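Local coordinates for protein poly-gamma-glutamate hydrolase (Bacillus phage phiNIT1, PDB 3A9L) that is a zinc peptidase that hydrolyses the gamma-glutamyl linkages of bacterial poly-gamma-glutamate, at residues A[38-43]-A[101-106]; A[48-53]-A[173-178]; A[164-169]-A[193-198]. One frame throughout, in Å; residues are numbered along the deposited sequence.

Overall arrangement
Interaction 1 holds the zinc site, and the other two are largely apolar packing beside it. Helix 48-59, which supplies interaction 2, follows strand 34-42 directly and is tied back to interaction 1 by the hydrogen bond from G42 N to T49 OG1 (2.8 Å). Strands 98-105 and 162-167 are neighbours in the sheet, and H103 O pairs with I166 N of interaction 3 at 2.7 Å. Interactions 2 and 3, with centres 8 Å apart, merge where L51 CD2 meets I166 CD1 at 3.7 Å. The side chains of I166 and L51 lie about 9 and 12 Å from the zinc, so neither reaches the metal.

Interaction 1 (A[38-43]-A[101-106]). With ZN (zinc ion), chain C.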
loop_
_atom_site.group_PDB
_atom_site.type_symbol
_atom_site.label_atom_id
_atom_site.label_comp_id
_atom_site.label_asym_id
_atom_site.label_seq_id
_atom_site.Cartn_x
_atom_site.Cartn_y
_atom_site.Cartn_z
ATOM N N SER A 38 0.698 11.511 3.314
ATOM C CA SER A 38 -0.311 12.455 3.737
ATOM C C SER A 38 -1.442 11.742 4.521
ATOM O O SER A 38 -1.895 10.662 4.133
ATOM C CB SER A 38 -0.854 13.253 2.558
ATOM O OG SER A 38 -1.940 14.050 3.000
ATOM N N PRO A 39 -1.857 12.328 5.662
ATOM C CA PRO A 39 -3.039 11.804 6.352
ATOM C C PRO A 39 -4.348 12.345 5.765
ATOM O O PRO A 39 -5.445 11.884 6.140
ATOM C CB PRO A 39 -2.856 12.302 7.788
ATOM C CG PRO A 39 -2.047 13.562 7.681
ATOM C CD PRO A 39 -1.145 13.365 6.449
ATOM N N HIS A 40 -4.204 13.340 4.888
ATOM C CA HIS A 40 -5.318 14.106 4.293
ATOM C C HIS A 40 -5.323 14.027 2.748
ATOM O O HIS A 40 -5.492 15.044 2.026
ATOM C CB HIS A 40 -5.327 15.555 4.853
ATOM C CG HIS A 40 -5.225 15.620 6.356
ATOM N ND1 HIS A 40 -4.626 16.663 7.028
ATOM C CD2 HIS A 40 -5.623 14.747 7.314
ATOM C CE1 HIS A 40 -4.645 16.431 8.327
ATOM N NE2 HIS A 40 -5.236 15.265 8.526
ATOM N N ALA A 41 -5.147 12.803 2.236
ATOM C CA ALA A 41 -5.058 12.579 0.791
ATOM C C ALA A 41 -6.418 12.310 0.116
ATOM O O ALA A 41 -7.457 12.419 0.749
ATOM C CB ALA A 41 -4.070 11.462 0.482
ATOM N N GLY A 42 -6.382 11.983 -1.179
ATOM C CA GLY A 42 -7.601 11.843 -1.988
ATOM C C GLY A 42 -8.278 13.191 -1.997
ATOM O O GLY A 42 -7.610 14.201 -2.184
ATOM N N GLY A 43 -9.590 13.186 -1.771
ATOM C CA GLY A 43 -10.438 14.386 -1.679
ATOM C C GLY A 43 -10.361 15.267 -0.421
ATOM O O GLY A 43 -10.824 16.407 -0.448
ATOM N N SER A 101 5.723 15.254 5.074
ATOM C CA SER A 101 4.249 15.137 4.987
ATOM C C SER A 101 3.707 16.194 4.033
ATOM O O SER A 101 4.277 17.248 3.931
ATOM C CB SER A 101 3.605 15.307 6.344
ATOM O OG SER A 101 3.868 16.587 6.890
ATOM N N PHE A 102 2.619 15.904 3.337
ATOM C CA PHE A 102 2.074 16.865 2.384
ATOM C C PHE A 102 0.622 17.249 2.719
ATOM O O PHE A 102 -0.253 16.391 2.791
ATOM C CB PHE A 102 2.160 16.322 0.954
ATOM C CG PHE A 102 3.569 16.045 0.485
ATOM C CD1 PHE A 102 4.235 14.866 0.851
ATOM C CD2 PHE A 102 4.231 16.965 -0.306
ATOM C CE1 PHE A 102 5.560 14.608 0.413
ATOM C CE2 PHE A 102 5.536 16.716 -0.761
ATOM C CZ PHE A 102 6.199 15.547 -0.381
ATOM N N HIS A 103 0.381 18.551 2.850
ATOM C CA HIS A 103 -0.905 19.092 3.320
ATOM C C HIS A 103 -1.473 20.148 2.438
ATOM O O HIS A 103 -0.759 20.806 1.665
ATOM C CB HIS A 103 -0.784 19.646 4.738
ATOM C CG HIS A 103 -0.681 18.580 5.784
ATOM N ND1 HIS A 103 -1.779 18.090 6.447
ATOM C CD2 HIS A 103 0.390 17.895 6.261
ATOM C CE1 HIS A 103 -1.392 17.147 7.290
ATOM N NE2 HIS A 103 -0.082 17.016 7.201
ATOM N N GLY A 104 -2.787 20.311 2.533
ATOM C CA GLY A 104 -3.459 21.388 1.791
ATOM C C GLY A 104 -4.127 22.387 2.737
ATOM O O GLY A 104 -4.810 21.989 3.677
ATOM N N TYR A 105 -3.924 23.685 2.516
ATOM C CA TYR A 105 -4.644 24.662 3.339
ATOM C C TYR A 105 -5.405 25.592 2.409
ATOM O O TYR A 105 -5.051 25.703 1.236
ATOM C CB TYR A 105 -3.709 25.403 4.345
ATOM C CG TYR A 105 -2.840 26.484 3.737
ATOM C CD1 TYR A 105 -3.289 27.804 3.652
ATOM C CD2 TYR A 105 -1.562 26.189 3.239
ATOM C CE1 TYR A 105 -2.482 28.808 3.079
ATOM C CE2 TYR A 105 -0.746 27.188 2.673
ATOM C CZ TYR A 105 -1.213 28.489 2.599
ATOM O OH TYR A 105 -0.421 29.465 2.037
ATOM N N LYS A 106 -6.466 26.218 2.926
ATOM C CA LYS A 106 -7.330 27.082 2.139
ATOM C C LYS A 106 -6.734 28.475 1.923
ATOM O O LYS A 106 -6.480 29.238 2.865
ATOM C CB LYS A 106 -8.727 27.183 2.774
ATOM C CG LYS A 106 -9.852 27.568 1.789
ATOM C CD LYS A 106 -11.178 26.946 2.233
ATOM C CE LYS A 106 -12.208 26.926 1.124
ATOM N NZ LYS A 106 -12.533 28.295 0.647
HETATM ZN ZN ZN C . -3.816 18.555 6.281
HETATM O O HOH W 1 -3.579 20.817 6.168
#
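With chi1 at 173°, the S38 hydroxyl extends away from its own backbone nitrogen and reaches strand 98-105, while H40 and H103 both carry CG anti to the carbonyl carbon, and their rings converge on one zinc ion. S38 OG donates to F102 O at 2.9 Å, and the donor sits almost on the extension of the carbonyl bond, the C=O...OG angle being 170°. The same hydroxyl accepts the H40 backbone N-H at 3.0 Å from OG to N, forming an ST turn. One oxygen therefore joins the neighbouring strand to the corner at P39 and H40, right beside the metal ligand. The zinc lies 2.2 Å from H40 ND1 and 2.1 Å from H103 ND1. The two imidazoles meet obliquely, with planes 75° apart, and H40 approaches H103 at the edge. Their ND1 atoms come close because they share the metal, not because they bond to each other.

Both carboxylate oxygens of E45 also bind the zinc, giving a His-Glu-His site, with H40 and H103 from adjacent parallel strands and E45 from the loop after the first, as in carboxypeptidase-like zinc peptidases. P39 CG sits 3.7 Å above the H40 ring plane, over its centre, and the same carbon contacts H103 CE1, so the proline packs against both ligands. On the far edge of its ring, H40 NE2 is hydrogen-bonded to V79 O, a second-shell partner that, together with the zinc bond at ND1, fixes the ring's rotation and may strengthen ND1 as a ligand. Water 1 binds the zinc at 2.3 Å and donates to G104 O. The backbone N of G104 is hydrogen-bonded to E45 OE1, tying strand 98-105 to the third protein ligand.

Interaction 2 (A[48-53]-A[173-178]); sequences TTELIY and AFFQNN
E50 and L51, adjacent on helix 48-59, each meet one of two consecutive phenylalanines, F175 and F174. The E50 chain bends at its second torsion (chi2 77°), and this bend brings OE1 to the edge of the F175 ring, near the ring plane and 3.8 Å from CZ. Carboxylate and ring stand steeply to each other, with planes 73° apart, an approach in which the oxygen may feel a weak attraction to the positive ring rim. Higher up the side chain, E50 CG touches F175 CE1 at 4.2 Å. R185 also packs on E50.

L51, next along the helix, meets the preceding phenylalanine: its CD2 methyl lies 4.3 Å from F174 CZ, a light apolar touch made obliquely to the ring. The two phenylalanines also touch each other, F174 CB lying over the centre of the F175 ring. F174 continues the cluster through edge-to-face pairs with F192 and Y195, while W180 and V188 touch F175. No hydrogen bond crosses the contact. Helix 48-59 connects the parallel strands 34-42 and 62-68, so the loop after helix 168-173 packs here on the connecting helix of a beta-alpha-beta crossover.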
loop_
_atom_site.group_PDB
_atom_site.type_symbol
_atom_site.label_atom_id
_atom_site.label_comp_id
_atom_site.label_asym_id
_atom_site.label_seq_id
_atom_site.Cartn_x
_atom_site.Cartn_y
_atom_site.Cartn_z
ATOM N N THR A 48 -2.604 16.274 -2.857
ATOM C CA THR A 48 -1.586 15.575 -2.068
ATOM C C THR A 48 -1.284 14.167 -2.608
ATOM O O THR A 48 -0.126 13.741 -2.660
ATOM C CB THR A 48 -2.009 15.468 -0.579
ATOM O OG1 THR A 48 -3.375 15.079 -0.523
ATOM C CG2 THR A 48 -1.874 16.816 0.118
ATOM N N THR A 49 -2.324 13.429 -2.972
ATOM C CA THR A 49 -2.133 12.098 -3.557
ATOM C C THR A 49 -1.204 12.130 -4.753
ATOM O O THR A 49 -0.264 11.344 -4.821
ATOM C CB THR A 49 -3.481 11.480 -4.007
ATOM O OG1 THR A 49 -4.252 11.148 -2.860
ATOM C CG2 THR A 49 -3.265 10.208 -4.838
ATOM N N GLU A 50 -1.449 13.074 -5.671
ATOM C CA GLU A 50 -0.768 13.091 -6.989
ATOM C C GLU A 50 0.656 13.590 -6.824
ATOM O O GLU A 50 1.578 13.107 -7.482
ATOM C CB GLU A 50 -1.535 13.963 -7.995
ATOM C CG GLU A 50 -2.943 13.398 -8.388
ATOM C CD GLU A 50 -4.058 13.599 -7.360
ATOM O OE1 GLU A 50 -4.034 14.563 -6.571
ATOM O OE2 GLU A 50 -5.005 12.763 -7.348
ATOM N N LEU A 51 0.825 14.569 -5.942
ATOM C CA LEU A 51 2.166 15.058 -5.670
ATOM C C LEU A 51 2.971 13.992 -4.971
ATOM O O LEU A 51 4.134 13.852 -5.253
ATOM C CB LEU A 51 2.150 16.373 -4.880
ATOM C CG LEU A 51 3.511 16.883 -4.386
ATOM C CD1 LEU A 51 4.450 17.248 -5.572
ATOM C CD2 LEU A 51 3.350 18.022 -3.417
ATOM N N ILE A 52 2.365 13.245 -4.051
ATOM C CA ILE A 52 3.124 12.195 -3.360
ATOM C C ILE A 52 3.532 11.087 -4.341
ATOM O O ILE A 52 4.651 10.566 -4.266
ATOM C CB ILE A 52 2.378 11.649 -2.158
ATOM C CG1 ILE A 52 2.578 12.610 -0.976
ATOM C CG2 ILE A 52 2.847 10.227 -1.822
ATOM C CD1 ILE A 52 1.518 12.536 0.053
ATOM N N TYR A 53 2.628 10.747 -5.252
ATOM C CA TYR A 53 2.912 9.723 -6.279
ATOM C C TYR A 53 4.152 10.062 -7.084
ATOM O O TYR A 53 5.025 9.211 -7.279
ATOM C CB TYR A 53 1.735 9.588 -7.227
ATOM C CG TYR A 53 0.688 8.617 -6.760
ATOM C CD1 TYR A 53 0.286 8.574 -5.429
ATOM C CD2 TYR A 53 0.098 7.755 -7.649
ATOM C CE1 TYR A 53 -0.668 7.682 -5.010
ATOM C CE2 TYR A 53 -0.863 6.863 -7.245
ATOM C CZ TYR A 53 -1.238 6.827 -5.924
ATOM O OH TYR A 53 -2.192 5.926 -5.541
ATOM N N ALA A 173 -3.018 25.035 -9.295
ATOM C CA ALA A 173 -2.068 25.314 -10.364
ATOM C C ALA A 173 -1.202 24.098 -10.754
ATOM O O ALA A 173 -0.567 24.119 -11.792
ATOM C CB ALA A 173 -1.204 26.565 -10.047
ATOM N N PHE A 174 -1.187 23.047 -9.925
ATOM C CA PHE A 174 -0.655 21.718 -10.345
ATOM C C PHE A 174 -1.420 21.090 -11.547
ATOM O O PHE A 174 -0.884 20.200 -12.220
ATOM C CB PHE A 174 -0.753 20.663 -9.213
ATOM C CG PHE A 174 0.125 20.911 -7.983
ATOM C CD1 PHE A 174 1.255 21.719 -8.014
ATOM C CD2 PHE A 174 -0.201 20.275 -6.776
ATOM C CE1 PHE A 174 2.045 21.907 -6.867
ATOM C CE2 PHE A 174 0.586 20.463 -5.617
ATOM C CZ PHE A 174 1.702 21.281 -5.658
ATOM N N PHE A 175 -2.670 21.486 -11.784
ATOM C CA PHE A 175 -3.512 20.759 -12.763
ATOM C C PHE A 175 -3.877 21.604 -13.966
ATOM O O PHE A 175 -4.080 22.796 -13.853
ATOM C CB PHE A 175 -4.792 20.173 -12.121
ATOM C CG PHE A 175 -4.524 19.279 -10.946
ATOM C CD1 PHE A 175 -3.993 18.008 -11.123
ATOM C CD2 PHE A 175 -4.781 19.724 -9.656
ATOM C CE1 PHE A 175 -3.722 17.182 -10.026
ATOM C CE2 PHE A 175 -4.516 18.903 -8.550
ATOM C CZ PHE A 175 -3.986 17.631 -8.737
ATOM N N GLN A 176 -3.948 20.952 -15.115
ATOM C CA GLN A 176 -4.318 21.553 -16.387
ATOM C C GLN A 176 -5.650 22.270 -16.314
ATOM O O GLN A 176 -6.639 21.672 -15.860
ATOM C CB GLN A 176 -4.365 20.422 -17.433
ATOM C CG GLN A 176 -2.988 19.881 -17.760
ATOM C CD GLN A 176 -2.252 20.813 -18.644
ATOM O OE1 GLN A 176 -2.840 21.369 -19.574
ATOM N NE2 GLN A 176 -0.987 21.061 -18.343
ATOM N N ASN A 177 -5.693 23.550 -16.725
ATOM C CA ASN A 177 -6.929 24.367 -16.646
ATOM C C ASN A 177 -7.175 24.988 -15.260
ATOM O O ASN A 177 -8.234 25.580 -15.019
ATOM C CB ASN A 177 -8.156 23.505 -17.032
ATOM C CG ASN A 177 -9.094 24.195 -17.989
ATOM O OD1 ASN A 177 -8.735 25.187 -18.622
ATOM N ND2 ASN A 177 -10.297 23.630 -18.153
ATOM N N ASN A 178 -6.201 24.862 -14.353
ATOM C CA ASN A 178 -6.386 25.177 -12.920
ATOM C C ASN A 178 -7.589 24.450 -12.293
ATOM O O ASN A 178 -8.211 24.931 -11.338
ATOM C CB ASN A 178 -6.488 26.700 -12.675
ATOM C CG ASN A 178 -5.188 27.438 -12.963
ATOM O OD1 ASN A 178 -4.095 26.870 -12.905
ATOM N ND2 ASN A 178 -5.303 28.723 -13.254
#

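Interaction 3 (A[164-169]-A[193-198]); sequences LEISSA and LDYAEA
Y195 points its ring end-on from helix 190-209 at the sheet, where L164 and I166 of strand 162-167 reach out from the opposite direction to meet it. Its chi1 of -160° sets the ring trans to the backbone nitrogen, and this extended setting carries the phenol across the gap between the two backbones, whose nearest CA atoms, those of I166 and Y195, are 10.8 Å apart. L164 meets the ring at its edge, close to the ring plane: CD2 is 3.8 Å from Y195 OH and 4.0 Å from Y195 CE1. I166 comes in obliquely and crowds the hydroxyl more closely, with CD1 at 3.4 Å and CG1 at 3.5 Å from Y195 OH. The other branch of the isoleucine, CG2, also touches the oxygen, while CD1 also contacts Y195 CZ.

L164 and I166 share one side of the strand, and E165 between them points to the other, where it packs on H103. The contact lies on the side of the sheet that carries helices 48-59, 120-132 and 190-209: L51 touches I166, I126 touches L164 and L130 touches Y195. This hydrocarbon setting offers the phenol oxygen little polar company, but Y195 OH is hydrogen-bonded to T113 OG1, so a buried hydroxyl is satisfied while apolar branches from two strand residues pack against it.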
loop_
_atom_site.group_PDB
_atom_site.type_symbol
_atom_site.label_atom_id
_atom_site.label_comp_id
_atom_site.label_asym_id
_atom_site.label_seq_id
_atom_site.Cartn_x
_atom_site.Cartn_y
_atom_site.Cartn_z
ATOM N N LEU A 164 4.846 20.106 4.734
ATOM C CA LEU A 164 4.503 21.115 3.733
ATOM C C LEU A 164 3.015 21.408 3.747
ATOM O O LEU A 164 2.209 20.516 3.667
ATOM C CB LEU A 164 4.922 20.714 2.304
ATOM C CG LEU A 164 6.416 20.619 1.941
ATOM C CD1 LEU A 164 7.087 19.448 2.631
ATOM C CD2 LEU A 164 6.585 20.486 0.419
ATOM N N GLU A 165 2.649 22.673 3.837
ATOM C CA GLU A 165 1.227 23.012 3.811
ATOM C C GLU A 165 1.021 23.861 2.567
ATOM O O GLU A 165 1.509 24.997 2.504
ATOM C CB GLU A 165 0.840 23.735 5.109
ATOM C CG GLU A 165 0.661 22.800 6.364
ATOM C CD GLU A 165 -0.782 22.400 6.649
ATOM O OE1 GLU A 165 -1.678 22.800 5.911
ATOM O OE2 GLU A 165 -1.028 21.652 7.607
ATOM N N ILE A 166 0.331 23.283 1.567
ATOM C CA ILE A 166 0.236 23.870 0.254
ATOM C C ILE A 166 -1.142 24.500 0.032
ATOM O O ILE A 166 -2.170 23.850 0.211
ATOM C CB ILE A 166 0.536 22.796 -0.836
ATOM C CG1 ILE A 166 1.674 21.865 -0.361
ATOM C CG2 ILE A 166 0.910 23.450 -2.149
ATOM C CD1 ILE A 166 2.008 20.820 -1.393
ATOM N N SER A 167 -1.146 25.764 -0.362
ATOM C CA SER A 167 -2.386 26.540 -0.492
ATOM C C SER A 167 -3.247 25.980 -1.621
ATOM O O SER A 167 -2.727 25.377 -2.564
ATOM C CB SER A 167 -2.080 28.009 -0.773
ATOM O OG SER A 167 -1.607 28.155 -2.103
ATOM N N SER A 168 -4.554 26.195 -1.510
ATOM C CA SER A 168 -5.510 25.661 -2.457
ATOM C C SER A 168 -5.269 26.230 -3.850
ATOM O O SER A 168 -5.482 25.524 -4.841
ATOM C CB SER A 168 -6.959 25.912 -2.006
ATOM O OG SER A 168 -7.189 27.281 -1.718
ATOM N N ALA A 169 -4.839 27.493 -3.920
ATOM C CA ALA A 169 -4.470 28.127 -5.190
ATOM C C ALA A 169 -3.312 27.385 -5.832
ATOM O O ALA A 169 -3.278 27.182 -7.067
ATOM C CB ALA A 169 -4.082 29.552 -4.975
ATOM N N LEU A 193 5.191 19.357 -11.977
ATOM C CA LEU A 193 6.465 18.626 -12.198
ATOM C C LEU A 193 7.677 19.271 -11.501
ATOM O O LEU A 193 8.465 18.590 -10.822
ATOM C CB LEU A 193 6.721 18.437 -13.692
ATOM C CG LEU A 193 5.609 17.759 -14.542
ATOM C CD1 LEU A 193 5.948 17.724 -16.010
ATOM C CD2 LEU A 193 5.300 16.335 -14.065
ATOM N N ASP A 194 7.828 20.579 -11.687
ATOM C CA ASP A 194 8.867 21.357 -10.989
ATOM C C ASP A 194 8.777 21.252 -9.452
ATOM O O ASP A 194 9.804 21.193 -8.740
ATOM C CB ASP A 194 8.792 22.820 -11.433
ATOM C CG ASP A 194 9.176 23.027 -12.904
ATOM O OD1 ASP A 194 9.825 22.154 -13.497
ATOM O OD2 ASP A 194 8.860 24.098 -13.469
ATOM N N TYR A 195 7.551 21.250 -8.929
ATOM C CA TYR A 195 7.347 21.175 -7.484
ATOM C C TYR A 195 7.903 19.824 -7.031
ATOM O O TYR A 195 8.808 19.762 -6.192
ATOM C CB TYR A 195 5.852 21.328 -7.146
ATOM C CG TYR A 195 5.544 21.749 -5.716
ATOM C CD1 TYR A 195 5.690 20.849 -4.657
ATOM C CD2 TYR A 195 5.080 23.017 -5.438
ATOM C CE1 TYR A 195 5.415 21.213 -3.363
ATOM C CE2 TYR A 195 4.782 23.398 -4.126
ATOM C CZ TYR A 195 4.953 22.488 -3.099
ATOM O OH TYR A 195 4.664 22.825 -1.801
ATOM N N ALA A 196 7.412 18.747 -7.638
ATOM C CA ALA A 196 7.846 17.430 -7.261
ATOM C C ALA A 196 9.380 17.214 -7.412
ATOM O O ALA A 196 10.011 16.612 -6.534
ATOM C CB ALA A 196 7.033 16.374 -7.982
ATOM N N GLU A 197 9.983 17.781 -8.462
ATOM C CA GLU A 197 11.444 17.727 -8.679
ATOM C C GLU A 197 12.204 18.496 -7.597
ATOM O O GLU A 197 13.245 18.049 -7.120
ATOM C CB GLU A 197 11.805 18.269 -10.059
ATOM C CG GLU A 197 13.315 18.560 -10.279
ATOM C CD GLU A 197 14.155 17.286 -10.516
ATOM O OE1 GLU A 197 13.572 16.201 -10.718
ATOM O OE2 GLU A 197 15.398 17.362 -10.464
ATOM N N ALA A 198 11.674 19.652 -7.206
ATOM C CA ALA A 198 12.250 20.404 -6.075
ATOM C C ALA A 198 12.398 19.559 -4.811
ATOM O O ALA A 198 13.399 19.637 -4.132
ATOM C CB ALA A 198 11.435 21.645 -5.782
#